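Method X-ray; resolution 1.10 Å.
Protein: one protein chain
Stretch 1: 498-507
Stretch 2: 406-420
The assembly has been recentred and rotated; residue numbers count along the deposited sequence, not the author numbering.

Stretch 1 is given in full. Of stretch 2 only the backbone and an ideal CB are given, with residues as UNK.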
# COMPACT_ATOMS: atom_id res chain seq x y z
N VAL A 498 -6.50 16.56 -4.47
CA VAL A 498 -7.16 17.83 -4.23
C VAL A 498 -6.64 18.52 -2.97
O VAL A 498 -7.21 19.57 -2.55
CB VAL A 498 -8.69 17.70 -4.24
CG1 VAL A 498 -9.20 17.24 -5.55
CG2 VAL A 498 -9.22 16.86 -3.05
N GLY A 499 -5.55 18.05 -2.38
CA GLY A 499 -4.88 18.80 -1.33
C GLY A 499 -4.72 18.21 0.04
O GLY A 499 -4.12 18.85 0.91
N MET A 500 -5.25 16.98 0.27
CA MET A 500 -5.15 16.37 1.59
C MET A 500 -3.78 15.72 1.80
O MET A 500 -3.59 14.49 1.86
CB MET A 500 -6.28 15.34 1.71
CG MET A 500 -6.51 14.88 3.09
SD MET A 500 -8.07 13.95 3.38
CE MET A 500 -9.30 15.14 3.59
N MET A 501 -2.79 16.63 1.85
CA MET A 501 -1.38 16.29 1.90
C MET A 501 -0.60 17.43 2.49
O MET A 501 -1.00 18.59 2.40
CB MET A 501 -0.88 15.95 0.45
CG MET A 501 0.57 15.55 0.37
SD MET A 501 0.96 14.46 -1.02
CE MET A 501 0.63 15.54 -2.39
N ALA A 502 0.52 17.09 3.11
CA ALA A 502 1.39 18.04 3.80
C ALA A 502 2.81 17.51 3.75
O ALA A 502 3.07 16.38 3.35
CB ALA A 502 0.91 18.20 5.25
N GLN A 503 3.76 18.36 4.13
CA GLN A 503 5.19 18.09 3.98
C GLN A 503 5.96 18.32 5.27
O GLN A 503 5.61 19.24 6.06
CB GLN A 503 5.80 19.15 2.91
CG GLN A 503 5.12 19.11 1.64
CD GLN A 503 5.90 19.75 0.56
OE1 GLN A 503 6.19 19.06 -0.40
NE2 GLN A 503 6.10 21.10 0.63
N PHE A 504 7.00 17.54 5.49
CA PHE A 504 7.89 17.71 6.63
C PHE A 504 9.33 17.66 6.25
O PHE A 504 9.72 17.03 5.24
CB PHE A 504 7.58 16.78 7.81
CG PHE A 504 8.04 15.32 7.67
CD1 PHE A 504 9.27 14.93 8.16
CD2 PHE A 504 7.20 14.34 7.18
CE1 PHE A 504 9.67 13.59 8.12
CE2 PHE A 504 7.57 13.04 7.19
CZ PHE A 504 8.80 12.64 7.64
N VAL A 505 10.14 18.33 7.05
CA VAL A 505 11.58 18.20 7.02
C VAL A 505 12.07 17.75 8.41
O VAL A 505 11.32 17.93 9.40
CB VAL A 505 12.30 19.49 6.60
CG1 VAL A 505 11.92 19.85 5.20
CG2 VAL A 505 12.09 20.64 7.55
N THR A 506 13.27 17.22 8.46
CA THR A 506 13.92 16.92 9.75
C THR A 506 14.87 18.01 10.09
O THR A 506 15.52 18.59 9.21
CB THR A 506 14.52 15.51 9.77
OG1 THR A 506 15.44 15.32 8.69
CG2 THR A 506 13.43 14.46 9.66
N VAL A 507 15.00 18.30 11.39
CA VAL A 507 15.88 19.33 11.94
C VAL A 507 16.70 18.71 13.05
O VAL A 507 16.54 17.65 13.59
CB VAL A 507 15.05 20.59 12.35
CG1 VAL A 507 14.28 21.21 11.18
CG2 VAL A 507 14.05 20.28 13.46
N UNK A 406 -4.44 24.04 5.91
CA UNK A 406 -4.63 24.53 4.54
C UNK A 406 -4.27 23.41 3.55
O UNK A 406 -3.43 22.55 3.84
CB UNK A 406 -3.78 25.78 4.28
N UNK A 407 -4.87 23.44 2.35
CA UNK A 407 -4.49 22.49 1.32
C UNK A 407 -3.00 22.44 1.04
O UNK A 407 -2.32 23.47 1.11
CB UNK A 407 -5.23 22.82 0.02
N UNK A 408 -2.53 21.26 0.62
CA UNK A 408 -1.16 21.09 0.18
C UNK A 408 -0.64 22.24 -0.67
O UNK A 408 -1.30 22.67 -1.60
CB UNK A 408 -1.04 19.78 -0.61
N UNK A 409 0.55 22.68 -0.32
CA UNK A 409 1.25 23.72 -1.11
C UNK A 409 2.70 23.23 -1.25
O UNK A 409 3.42 23.01 -0.27
CB UNK A 409 1.18 25.10 -0.45
N UNK A 410 3.12 23.04 -2.50
CA UNK A 410 4.48 22.59 -2.78
C UNK A 410 5.59 23.35 -2.11
O UNK A 410 6.63 22.82 -1.76
CB UNK A 410 4.72 22.64 -4.29
N UNK A 411 5.37 24.65 -1.88
CA UNK A 411 6.39 25.51 -1.31
C UNK A 411 6.31 25.66 0.19
O UNK A 411 7.10 26.44 0.74
CB UNK A 411 6.31 26.90 -1.95
N UNK A 412 5.39 24.98 0.86
CA UNK A 412 5.16 25.16 2.30
C UNK A 412 5.58 23.90 3.06
O UNK A 412 5.15 22.80 2.74
CB UNK A 412 3.69 25.48 2.58
N UNK A 413 6.37 24.11 4.09
CA UNK A 413 6.73 23.05 5.02
C UNK A 413 5.78 23.12 6.20
O UNK A 413 5.71 24.12 6.92
CB UNK A 413 8.19 23.17 5.47
N UNK A 414 5.03 22.06 6.43
CA UNK A 414 4.02 22.01 7.50
C UNK A 414 4.57 21.61 8.86
O UNK A 414 3.94 21.98 9.86
CB UNK A 414 2.91 21.03 7.11
N UNK A 415 5.60 20.77 8.86
CA UNK A 415 6.15 20.16 10.07
C UNK A 415 7.65 20.19 10.01
O UNK A 415 8.25 19.79 8.99
CB UNK A 415 5.65 18.72 10.25
N UNK A 416 8.26 20.59 11.11
CA UNK A 416 9.67 20.42 11.36
C UNK A 416 9.85 19.44 12.51
O UNK A 416 9.49 19.77 13.62
CB UNK A 416 10.34 21.76 11.67
N UNK A 417 10.34 18.25 12.20
CA UNK A 417 10.50 17.16 13.22
C UNK A 417 11.95 16.97 13.54
O UNK A 417 12.80 16.95 12.64
CB UNK A 417 9.91 15.84 12.73
N UNK A 418 12.31 16.85 14.81
CA UNK A 418 13.72 16.58 15.12
C UNK A 418 14.14 15.20 14.60
O UNK A 418 13.43 14.19 14.83
CB UNK A 418 13.96 16.67 16.63
N UNK A 419 15.29 15.12 13.95
CA UNK A 419 15.73 13.85 13.41
C UNK A 419 15.94 12.82 14.50
O UNK A 419 16.62 13.11 15.48
CB UNK A 419 17.02 14.03 12.61
N UNK A 420 15.36 11.64 14.32
CA UNK A 420 15.45 10.55 15.29
C UNK A 420 14.52 10.65 16.45
O UNK A 420 14.55 9.74 17.32
CB UNK A 420 16.88 10.46 15.83

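Position 406 points its CB away from stretch 1, with nothing of that stretch within 5.5 Å. Almost any side chain would do. It is Lys-406, whose side chain makes no contact with stretch 1. Its O accepts from a water that also donates to Met-501 O.

Position 407 has phi -52° and psi 151°, which proline tolerates. Its CB points sideways beside Gly-499, so a compact residue suits. It is Pro-407, whose CA lies 3.7 Å from Gly-499 O.

Position 408 is the first to point toward stretch 1. Its N donates to Gly-499 O (2.9 Å). The side chain of Met-501 and the CG of Gln-503 offer an apolar surface, so a large apolar or aromatic residue fits. It is Phe-408, with chi1 t. Met-501 CE sits over one ring face, 3.9 Å from the ring centroid and 6° off the normal. Gln-503 CG lies at the ring edge, 3.5 Å from Phe-408 CE1.

Positions 409 to 412 form a type I turn around the end of Gln-503. Position 409 points away; a short side chain with an acceptor could receive the backbone N of 411, though many residues would fit. It is Asp-409, whose OD1 accepts from the N of 411 (2.9 Å). Position 410 also points away and gives its backbone O to Gln-503 NE2 (3.0 Å). The side chain is little constrained, and it is Met-410. Position 411 points away from stretch 1 too, and many residues would serve. It is Asp-411.

Position 412 presents its backbone O to Gln-503 NE2 (2.9 Å), so the amide nitrogen bonds to two turn carbonyls. Its CB points sideways, leaving room for a long side chain. It is Arg-412, which folds back along its own stretch: NH1 donates to Pro-407 O (3.1 Å).

Position 413 points sideways, with Val-505 CG1 5.0 Å from the ideal CB. A branched or longer apolar residue could close that gap. It is Ile-413, whose CD1 reaches Val-505 CG1 at 3.9 Å.

Position 414 points toward stretch 1, and its ideal CB is 3.9 Å from Ala-502 CB. The N of Gln-503 is a donor close by, so a short acceptor such as Asp, Asn or Ser would suit. It is Asp-414. OD2 accepts from Gln-503 N (2.9 Å), and OD1 forms a salt bridge with Arg-412 NE (2.8 Å).

Positions 415 to 417 pair in parallel with 504 to 506. At 415 the CB lies on the same sheet face as Phe-504, 3.7 Å from its CB. A beta-branched apolar residue suits, and it is Val-415. Its O accepts from Val-505 N (3.1 Å).

Position 416 shares the other face with Val-505, near Val-507 CG1. Apolar residues or long chains with an aliphatic stem fit. It is Glu-416, whose CG is 4.1 Å from Val-505 CG2.

Position 417 returns to the face of Phe-504 and Thr-506. Small or apolar residues could fit; it is Ala-417. Its N donates to Val-505 O (3.0 Å), and its O accepts from Val-507 N (2.9 Å).

Position 418 points away overall, though its ideal CB lies 4.1 Å from Val-507 O; many side chains would suit. It is Lys-418. Position 419 points sideways near Thr-506, inviting an apolar residue. Leu-419 places CD1 3.9 Å from Thr-506 OG1. Position 420 has positive phi, which favours glycine: Gly-420.

Stretch 2 (406-420) KPFDMDRIDVEAKLG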
# COMPACT_ATOMS: atom_id res chain seq x y z
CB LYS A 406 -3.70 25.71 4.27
CG LYS A 406 -4.12 26.98 5.01
CD LYS A 406 -3.24 28.18 4.59
CE LYS A 406 -3.55 29.48 5.29
NZ LYS A 406 -4.89 29.98 4.93
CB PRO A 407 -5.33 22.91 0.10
CG PRO A 407 -6.48 23.65 0.69
CD PRO A 407 -5.89 24.37 1.85
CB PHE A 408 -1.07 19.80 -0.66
CG PHE A 408 0.31 19.50 -1.19
CD1 PHE A 408 1.34 19.21 -0.35
CD2 PHE A 408 0.58 19.54 -2.57
CE1 PHE A 408 2.60 18.94 -0.85
CE2 PHE A 408 1.85 19.28 -3.07
CZ PHE A 408 2.85 18.99 -2.21
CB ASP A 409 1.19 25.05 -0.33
CG ASP A 409 1.99 26.19 -0.94
OD1 ASP A 409 2.80 26.02 -1.87
OD2 ASP A 409 1.76 27.32 -0.44
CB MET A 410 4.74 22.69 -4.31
CG MET A 410 4.02 21.66 -5.13
SD MET A 410 4.80 20.03 -5.06
CE MET A 410 6.24 20.34 -6.13
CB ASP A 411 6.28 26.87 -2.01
CG ASP A 411 6.66 26.80 -3.45
OD1 ASP A 411 7.66 26.15 -3.76
OD2 ASP A 411 5.96 27.33 -4.32
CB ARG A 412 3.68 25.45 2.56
CG ARG A 412 3.40 25.85 4.01
CD ARG A 412 1.91 26.05 4.25
NE ARG A 412 1.18 24.78 4.25
CZ ARG A 412 0.08 24.47 3.56
NH1 ARG A 412 -0.49 25.32 2.76
NH2 ARG A 412 -0.44 23.25 3.74
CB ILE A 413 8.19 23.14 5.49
CG1 ILE A 413 9.15 23.07 4.30
CG2 ILE A 413 8.50 22.13 6.57
CD1 ILE A 413 9.01 21.83 3.46
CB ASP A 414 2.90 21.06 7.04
CG ASP A 414 2.28 21.53 5.72
OD1 ASP A 414 1.54 22.51 5.77
OD2 ASP A 414 2.65 20.96 4.66
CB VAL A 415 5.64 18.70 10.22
CG1 VAL A 415 6.47 17.90 11.18
CG2 VAL A 415 4.15 18.66 10.54
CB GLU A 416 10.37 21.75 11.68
CG GLU A 416 10.33 22.73 10.56
CD GLU A 416 11.04 24.06 10.85
OE1 GLU A 416 11.66 24.22 11.91
OE2 GLU A 416 11.01 24.89 9.93
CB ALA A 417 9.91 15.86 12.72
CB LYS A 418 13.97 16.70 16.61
CG LYS A 418 13.79 18.10 17.14
CD LYS A 418 14.32 18.28 18.55
CE LYS A 418 13.45 17.58 19.56
NZ LYS A 418 13.52 18.23 20.90
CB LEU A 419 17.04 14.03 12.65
CG LEU A 419 17.64 12.81 11.94
CD1 LEU A 419 16.71 12.29 10.88
CD2 LEU A 419 19.02 13.01 11.33
O HOH W 1 -2.89 19.91 4.05
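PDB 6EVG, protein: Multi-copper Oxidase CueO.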